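Local coordinates for extracellular haem-binding protein (Streptomyces reticuli, PDB 3FPW) that binds and degrades haem outside the cell and, through its oligomeric assembly, interacts with a cognate two-component sensor kinase, at residues V124-P129 with P147-L152; A171-G176 with E180-A185. One frame throughout, in Å; residues are numbered along the deposited sequence.

How the contacts relate
Contacts 1 and 2 follow each other along the chain, with centres about 15 Å apart. They meet where Pro129 CB of contact 1 packs 3.5 Å from Glu180 OE1 of contact 2. The carboxylate of Glu180 also bonds Ser131 OG and Gly154 N, just past the C-terminal ends of the two segments of contact 1. Each contact has a backbone N-H bonded to a phosphate, probably from the crystallisation liquor. Arg118 and Lys119, neighbours on helix 112-126, each bind one of these two ions. Bound iron(III) lies farther off: the side chain of Phe151 is about 11 Å from a bound iron(III) ion, and that of Tyr182 about 8 Å from a bound iron(III) ion, too far to be ligands.

Contact 1: residues V124-P129 with P147-L152; sequences VSWNAP and PGTLFL. With PO4 (phosphate ion), chain G.
Trp126, the last residue of helix 112-126, meets Phe151 and Thr149 through the outer rim of its six-membered ring. Its chi1 of -78° sets the indole anti to the carbonyl carbon and turns it to the loop 147-152. Phe151 CZ sits over one indole face, 3.7 Å from Trp126 CZ3. The two six-membered ring planes make 57°, so the aromatic pair is oblique, with centroids 5.3 Å apart. The methyl CG2 of Thr149 comes in at the indole edge, near the ring plane, 3.8 Å from Trp126 CZ3. Thr149 OG1 bonds Ile146 O instead. With an alanine in place of Trp126, Phe151 CZ and Thr149 CG2 would probably lose the indole they pack against, opening a gap between helix end and loop.

At Asn127 the chain leaves the helix with a positive phi of 52°. Pro129 then takes the N-cap position of helix 130-135, whose Leu133 packs on both Trp126 and Phe151. In the loop, Gly148 N bonds phosphate O1 at 2.8 Å, and Arg118 NH1 holds the same ion. Phe151 O bonds Thr142 of a second subunit. The arrangement is a helix-to-helix turn of the HbpS-like fold, packed through an aromatic pair against a loop bent by an inverse gamma turn centred on Phe151.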
ATOM      1  N   VAL A 124     -19.110  -5.082  12.941  1.00 14.13           N
ATOM      2  CA  VAL A 124     -19.727  -3.801  13.260  1.00 14.52           C
ATOM      3  C   VAL A 124     -20.316  -3.143  12.017  1.00 14.67           C
ATOM      4  O   VAL A 124     -21.269  -2.385  12.107  1.00 16.04           O
ATOM      5  CB  VAL A 124     -18.789  -2.820  14.014  1.00 14.05           C
ATOM      6  CG1 VAL A 124     -17.796  -2.201  13.072  1.00 14.15           C
ATOM      7  CG2 VAL A 124     -19.632  -1.717  14.701  1.00 14.23           C
ATOM      8  N   SER A 125     -19.759  -3.461  10.851  1.00 15.79           N
ATOM      9  CA  SER A 125     -20.272  -2.925   9.592  1.00 15.93           C
ATOM     10  C   SER A 125     -21.665  -3.435   9.252  1.00 16.93           C
ATOM     11  O   SER A 125     -22.487  -2.672   8.731  1.00 16.97           O
ATOM     12  CB  SER A 125     -19.328  -3.244   8.440  1.00 15.60           C
ATOM     13  OG  SER A 125     -18.138  -2.481   8.543  1.00 16.46           O
ATOM     14  N   TRP A 126     -21.921  -4.713   9.525  1.00 17.60           N
ATOM     15  CA  TRP A 126     -23.229  -5.314   9.222  1.00 17.33           C
ATOM     16  C   TRP A 126     -24.066  -5.596  10.464  1.00 17.49           C
ATOM     17  O   TRP A 126     -25.194  -6.090  10.360  1.00 17.53           O
ATOM     18  CB  TRP A 126     -23.079  -6.580   8.347  1.00 18.58           C
ATOM     19  CG  TRP A 126     -22.839  -6.250   6.901  1.00 18.52           C
ATOM     20  CD1 TRP A 126     -23.790  -6.004   5.943  1.00 21.52           C
ATOM     21  CD2 TRP A 126     -21.573  -6.122   6.247  1.00 18.72           C
ATOM     22  NE1 TRP A 126     -23.192  -5.726   4.739  1.00 22.48           N
ATOM     23  CE2 TRP A 126     -21.831  -5.785   4.898  1.00 19.95           C
ATOM     24  CE3 TRP A 126     -20.247  -6.245   6.668  1.00 17.46           C
ATOM     25  CZ2 TRP A 126     -20.808  -5.597   3.962  1.00 18.90           C
ATOM     26  CZ3 TRP A 126     -19.224  -6.048   5.730  1.00 16.54           C
ATOM     27  CH2 TRP A 126     -19.518  -5.721   4.399  1.00 16.89           C
ATOM     28  N   ASN A 127     -23.545  -5.242  11.641  1.00 17.23           N
ATOM     29  CA  ASN A 127     -24.252  -5.496  12.887  1.00 17.49           C
ATOM     30  C   ASN A 127     -24.687  -6.956  13.003  1.00 17.63           C
ATOM     31  O   ASN A 127     -25.848  -7.264  13.332  1.00 17.97           O
ATOM     32  CB  ASN A 127     -25.443  -4.554  13.057  1.00 18.04           C
ATOM     33  CG  ASN A 127     -26.022  -4.620  14.438  1.00 17.82           C
ATOM     34  OD1 ASN A 127     -25.325  -4.965  15.395  1.00 17.82           O
ATOM     35  ND2 ASN A 127     -27.307  -4.262  14.569  1.00 20.73           N
ATOM     36  N   ALA A 128     -23.744  -7.851  12.767  1.00 16.80           N
ATOM     37  CA  ALA A 128     -24.040  -9.290  12.757  1.00 16.71           C
ATOM     38  C   ALA A 128     -22.764 -10.046  13.061  1.00 16.49           C
ATOM     39  O   ALA A 128     -21.681  -9.592  12.688  1.00 16.47           O
ATOM     40  CB  ALA A 128     -24.574  -9.711  11.379  1.00 16.87           C
ATOM     41  N   PRO A 129     -22.877 -11.222  13.686  1.00 16.64           N
ATOM     42  CA  PRO A 129     -21.703 -12.072  13.926  1.00 16.95           C
ATOM     43  C   PRO A 129     -21.096 -12.510  12.594  1.00 16.63           C
ATOM     44  O   PRO A 129     -21.834 -12.756  11.640  1.00 17.26           O
ATOM     45  CB  PRO A 129     -22.283 -13.284  14.661  1.00 17.12           C
ATOM     46  CG  PRO A 129     -23.658 -12.892  15.105  1.00 18.30           C
ATOM     47  CD  PRO A 129     -24.134 -11.850  14.140  1.00 16.28           C
ATOM     48  N   PRO A 147     -13.434  -3.916   0.644  1.00 17.92           N
ATOM     49  CA  PRO A 147     -12.178  -3.670   1.325  1.00 18.04           C
ATOM     50  C   PRO A 147     -12.306  -3.696   2.840  1.00 18.00           C
ATOM     51  O   PRO A 147     -13.299  -3.211   3.403  1.00 17.63           O
ATOM     52  CB  PRO A 147     -11.798  -2.260   0.846  1.00 18.78           C
ATOM     53  CG  PRO A 147     -12.318  -2.244  -0.535  1.00 19.27           C
ATOM     54  CD  PRO A 147     -13.678  -2.916  -0.406  1.00 17.94           C
ATOM     55  N   GLY A 148     -11.301  -4.283   3.482  1.00 17.40           N
ATOM     56  CA  GLY A 148     -11.163  -4.221   4.942  1.00 17.39           C
ATOM     57  C   GLY A 148     -11.943  -5.300   5.673  1.00 16.30           C
ATOM     58  O   GLY A 148     -11.879  -5.406   6.898  1.00 17.55           O
ATOM     59  N   THR A 149     -12.663  -6.117   4.912  1.00 16.19           N
ATOM     60  CA  THR A 149     -13.523  -7.157   5.500  1.00 15.42           C
ATOM     61  C   THR A 149     -12.891  -8.553   5.627  1.00 15.40           C
ATOM     62  O   THR A 149     -11.908  -8.888   4.954  1.00 15.95           O
ATOM     63  CB  THR A 149     -14.847  -7.292   4.734  1.00 16.20           C
ATOM     64  OG1 THR A 149     -14.579  -7.755   3.408  1.00 16.80           O
ATOM     65  CG2 THR A 149     -15.563  -5.920   4.663  1.00 15.15           C
ATOM     66  N   LEU A 150     -13.464  -9.358   6.509  1.00 14.63           N
ATOM     67  CA  LEU A 150     -13.087 -10.757   6.642  1.00 14.68           C
ATOM     68  C   LEU A 150     -14.312 -11.514   7.093  1.00 14.77           C
ATOM     69  O   LEU A 150     -14.746 -11.384   8.231  1.00 14.91           O
ATOM     70  CB  LEU A 150     -11.933 -10.912   7.640  1.00 15.09           C
ATOM     71  CG  LEU A 150     -11.472 -12.350   7.832  1.00 12.92           C
ATOM     72  CD1 LEU A 150     -11.171 -13.047   6.520  1.00 13.98           C
ATOM     73  CD2 LEU A 150     -10.229 -12.361   8.759  1.00 14.66           C
ATOM     74  N   PHE A 151     -14.883 -12.293   6.178  1.00 15.03           N
ATOM     75  CA  PHE A 151     -16.141 -12.984   6.422  1.00 14.16           C
ATOM     76  C   PHE A 151     -15.865 -14.383   6.990  1.00 14.91           C
ATOM     77  O   PHE A 151     -16.042 -15.413   6.327  1.00 15.59           O
ATOM     78  CB  PHE A 151     -16.906 -13.068   5.110  1.00 15.24           C
ATOM     79  CG  PHE A 151     -17.606 -11.792   4.755  1.00 13.90           C
ATOM     80  CD1 PHE A 151     -16.906 -10.703   4.247  1.00 13.73           C
ATOM     81  CD2 PHE A 151     -18.975 -11.658   4.965  1.00 15.05           C
ATOM     82  CE1 PHE A 151     -17.555  -9.515   3.918  1.00 15.53           C
ATOM     83  CE2 PHE A 151     -19.626 -10.460   4.643  1.00 15.99           C
ATOM     84  CZ  PHE A 151     -18.924  -9.390   4.129  1.00 15.43           C
ATOM     85  N   LEU A 152     -15.403 -14.409   8.223  1.00 13.58           N
ATOM     86  CA  LEU A 152     -14.910 -15.626   8.841  1.00 15.21           C
ATOM     87  C   LEU A 152     -15.261 -15.530  10.318  1.00 14.89           C
ATOM     88  O   LEU A 152     -15.022 -14.492  10.949  1.00 14.76           O
ATOM     89  CB  LEU A 152     -13.393 -15.687   8.648  1.00 14.07           C
ATOM     90  CG  LEU A 152     -12.647 -16.835   9.300  1.00 14.87           C
ATOM     91  CD1 LEU A 152     -13.063 -18.180   8.666  1.00 16.20           C
ATOM     92  CD2 LEU A 152     -11.153 -16.584   9.173  1.00 16.25           C
TER
HETATM   93  P   PO4 G 162      -7.989  -4.393   1.797  1.00 51.18           P
HETATM   94  O1  PO4 G 162      -9.091  -5.393   2.080  1.00 49.55           O
HETATM   95  O2  PO4 G 162      -6.647  -5.090   1.758  1.00 51.14           O
HETATM   96  O3  PO4 G 162      -8.270  -3.740   0.462  1.00 51.47           O
HETATM   97  O4  PO4 G 162      -7.961  -3.333   2.876  1.00 51.47           O

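Contact 2: residues A171-G176 with E180-A185. With PO4 (phosphate ion), chain D.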
ATOM      1  N   ALA A 171      -9.021 -13.908  16.841  1.00 12.01           N
ATOM      2  CA  ALA A 171      -8.455 -14.860  15.884  1.00 12.77           C
ATOM      3  C   ALA A 171      -7.304 -15.610  16.521  1.00 13.20           C
ATOM      4  O   ALA A 171      -6.704 -15.112  17.471  1.00 14.01           O
ATOM      5  CB  ALA A 171      -7.979 -14.091  14.622  1.00 12.70           C
ATOM      6  N   GLY A 172      -7.029 -16.834  16.063  1.00 14.55           N
ATOM      7  CA  GLY A 172      -5.895 -17.584  16.612  1.00 15.12           C
ATOM      8  C   GLY A 172      -6.277 -18.915  17.232  1.00 15.46           C
ATOM      9  O   GLY A 172      -5.404 -19.748  17.471  1.00 15.98           O
ATOM     10  N   ALA A 173      -7.568 -19.121  17.502  1.00 16.03           N
ATOM     11  CA  ALA A 173      -8.026 -20.418  18.007  1.00 17.09           C
ATOM     12  C   ALA A 173      -8.105 -21.421  16.855  1.00 17.91           C
ATOM     13  O   ALA A 173      -8.024 -21.046  15.675  1.00 18.64           O
ATOM     14  CB  ALA A 173      -9.386 -20.303  18.697  1.00 17.43           C
ATOM     15  N   PRO A 174      -8.271 -22.703  17.191  1.00 18.55           N
ATOM     16  CA  PRO A 174      -8.243 -23.720  16.155  1.00 19.32           C
ATOM     17  C   PRO A 174      -9.425 -23.677  15.197  1.00 19.19           C
ATOM     18  O   PRO A 174      -9.394 -24.322  14.142  1.00 19.15           O
ATOM     19  CB  PRO A 174      -8.265 -25.031  16.946  1.00 19.94           C
ATOM     20  CG  PRO A 174      -7.873 -24.710  18.293  1.00 20.39           C
ATOM     21  CD  PRO A 174      -8.200 -23.281  18.547  1.00 18.59           C
ATOM     22  N   SER A 175     -10.465 -22.935  15.544  1.00 19.38           N
ATOM     23  CA  SER A 175     -11.609 -22.782  14.645  1.00 19.77           C
ATOM     24  C   SER A 175     -12.206 -21.396  14.830  1.00 19.86           C
ATOM     25  O   SER A 175     -12.060 -20.770  15.894  1.00 18.79           O
ATOM     26  CB  SER A 175     -12.676 -23.861  14.899  1.00 20.69           C
ATOM     27  OG  SER A 175     -13.385 -23.622  16.111  1.00 21.49           O
ATOM     28  N   GLY A 176     -12.859 -20.914  13.781  1.00 20.28           N
ATOM     29  CA  GLY A 176     -13.565 -19.632  13.855  1.00 19.71           C
ATOM     30  C   GLY A 176     -14.676 -19.684  14.889  1.00 19.76           C
ATOM     31  O   GLY A 176     -14.971 -18.691  15.563  1.00 19.67           O
ATOM     32  N   GLU A 180     -15.118 -17.159  17.941  1.00 16.65           N
ATOM     33  CA  GLU A 180     -16.330 -16.390  18.182  1.00 16.48           C
ATOM     34  C   GLU A 180     -16.892 -16.615  19.584  1.00 16.82           C
ATOM     35  O   GLU A 180     -17.500 -15.715  20.157  1.00 16.92           O
ATOM     36  CB  GLU A 180     -17.376 -16.628  17.089  1.00 16.13           C
ATOM     37  CG  GLU A 180     -18.229 -15.406  16.856  1.00 16.19           C
ATOM     38  CD  GLU A 180     -19.097 -15.548  15.626  1.00 16.87           C
ATOM     39  OE1 GLU A 180     -20.283 -15.914  15.774  1.00 18.50           O
ATOM     40  OE2 GLU A 180     -18.580 -15.315  14.519  1.00 16.36           O
ATOM     41  N   GLN A 181     -16.688 -17.814  20.136  1.00 17.07           N
ATOM     42  CA  GLN A 181     -16.980 -18.057  21.552  1.00 17.76           C
ATOM     43  C   GLN A 181     -16.241 -17.052  22.428  1.00 16.88           C
ATOM     44  O   GLN A 181     -16.820 -16.462  23.340  1.00 17.10           O
ATOM     45  CB  GLN A 181     -16.568 -19.480  21.936  1.00 18.85           C
ATOM     46  CG  GLN A 181     -16.835 -19.897  23.383  1.00 22.52           C
ATOM     47  CD  GLN A 181     -16.513 -21.378  23.622  1.00 26.77           C
ATOM     48  OE1 GLN A 181     -15.550 -21.713  24.310  1.00 30.76           O
ATOM     49  NE2 GLN A 181     -17.304 -22.261  23.028  1.00 28.82           N
ATOM     50  N   TYR A 182     -14.956 -16.856  22.166  1.00 16.47           N
ATOM     51  CA  TYR A 182     -14.191 -15.941  23.014  1.00 15.70           C
ATOM     52  C   TYR A 182     -14.587 -14.482  22.777  1.00 15.68           C
ATOM     53  O   TYR A 182     -14.588 -13.671  23.715  1.00 16.08           O
ATOM     54  CB  TYR A 182     -12.694 -16.124  22.784  1.00 15.33           C
ATOM     55  CG  TYR A 182     -12.248 -17.557  22.994  1.00 15.89           C
ATOM     56  CD1 TYR A 182     -12.699 -18.284  24.086  1.00 17.38           C
ATOM     57  CD2 TYR A 182     -11.359 -18.155  22.132  1.00 16.42           C
ATOM     58  CE1 TYR A 182     -12.299 -19.586  24.290  1.00 19.81           C
ATOM     59  CE2 TYR A 182     -10.949 -19.454  22.317  1.00 18.38           C
ATOM     60  CZ  TYR A 182     -11.421 -20.167  23.408  1.00 20.69           C
ATOM     61  OH  TYR A 182     -11.018 -21.472  23.622  1.00 23.41           O
ATOM     62  N   ALA A 183     -14.944 -14.146  21.541  1.00 15.63           N
ATOM     63  CA  ALA A 183     -15.456 -12.805  21.242  1.00 15.97           C
ATOM     64  C   ALA A 183     -16.734 -12.545  22.047  1.00 16.29           C
ATOM     65  O   ALA A 183     -16.892 -11.500  22.639  1.00 16.22           O
ATOM     66  CB  ALA A 183     -15.732 -12.628  19.731  1.00 15.54           C
ATOM     67  N   ARG A 184     -17.643 -13.518  22.062  1.00 17.33           N
ATOM     68  CA  ARG A 184     -18.864 -13.386  22.834  1.00 18.39           C
ATOM     69  C   ARG A 184     -18.578 -13.265  24.326  1.00 18.28           C
ATOM     70  O   ARG A 184     -19.303 -12.570  25.036  1.00 18.80           O
ATOM     71  CB  ARG A 184     -19.796 -14.578  22.587  1.00 18.53           C
ATOM     72  CG  ARG A 184     -20.463 -14.578  21.203  1.00 20.58           C
ATOM     73  CD  ARG A 184     -21.601 -15.600  21.158  1.00 22.45           C
ATOM     74  NE  ARG A 184     -21.155 -16.945  21.508  1.00 24.78           N
ATOM     75  CZ  ARG A 184     -20.670 -17.819  20.626  1.00 25.81           C
ATOM     76  NH1 ARG A 184     -20.576 -17.492  19.349  1.00 25.23           N
ATOM     77  NH2 ARG A 184     -20.296 -19.033  21.018  1.00 26.23           N
ATOM     78  N   ALA A 185     -17.552 -13.958  24.815  1.00 18.63           N
ATOM     79  CA  ALA A 185     -17.157 -13.848  26.219  1.00 19.46           C
ATOM     80  C   ALA A 185     -16.678 -12.441  26.556  1.00 19.78           C
ATOM     81  O   ALA A 185     -16.925 -11.931  27.649  1.00 20.10           O
ATOM     82  CB  ALA A 185     -16.067 -14.870  26.547  1.00 19.93           C
TER
HETATM   83  P   PO4 D 159      -8.105 -17.291  12.447  1.00 30.06           P
HETATM   84  O1  PO4 D 159      -8.377 -17.638  13.906  1.00 27.87           O
HETATM   85  O2  PO4 D 159      -8.046 -18.598  11.696  1.00 32.62           O
HETATM   86  O3  PO4 D 159      -9.301 -16.528  11.976  1.00 31.20           O
HETATM   87  O4  PO4 D 159      -6.833 -16.462  12.152  1.00 26.57           O
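Gly176 and Glu180 join the start of helix 176-187 to its second turn. The motif is an N-capped helix entered from a strand: strand 163-171 ends, the chain loops round, and Ser175 caps the helix by bonding Leu178 N through its OG.

The close part is a main-chain helical bond between the first and fifth residues of the helix. Glu180 N donates to Gly176 O at 2.8 Å, with an N-H...O angle of 152°. Gly176 O also lies 3.5 Å from Glu180 CB. Buried Glu180, extended beyond CG, has its carboxylate bonded to Ser131 OG and Gly154 N. A second touch is looser. Ala173 CB approaches the edge of the Tyr182 ring, near its plane, at 4.0 Å from Tyr182 CE2. The chi1 of -55° puts the Tyr182 ring anti to the carbonyl carbon, directed to the loop. Its hydroxyl is held by Asp84 and Arg86, and its side chain packs on Ala80 and Ala81 of helix 67-83. The hydroxyl bonds and this packing are likely to limit how the ring can turn. Ala173 N is bonded to Asp179 OD1, a further tie between loop and helix.

The solvent side has less grip. Pro174, Gln181 and Arg184 are exposed. One face of the Arg184 guanidinium has Glu180 O and Gln181 CA near its rim, with Glu180 OE1 at its edge; Arg184 NH1 makes a long salt bridge of 3.9 Å to Glu180 OE1. At the far end of the loop, Gly172 N points at phosphate O1, 2.7 Å away, with an N-H...O angle of 166°.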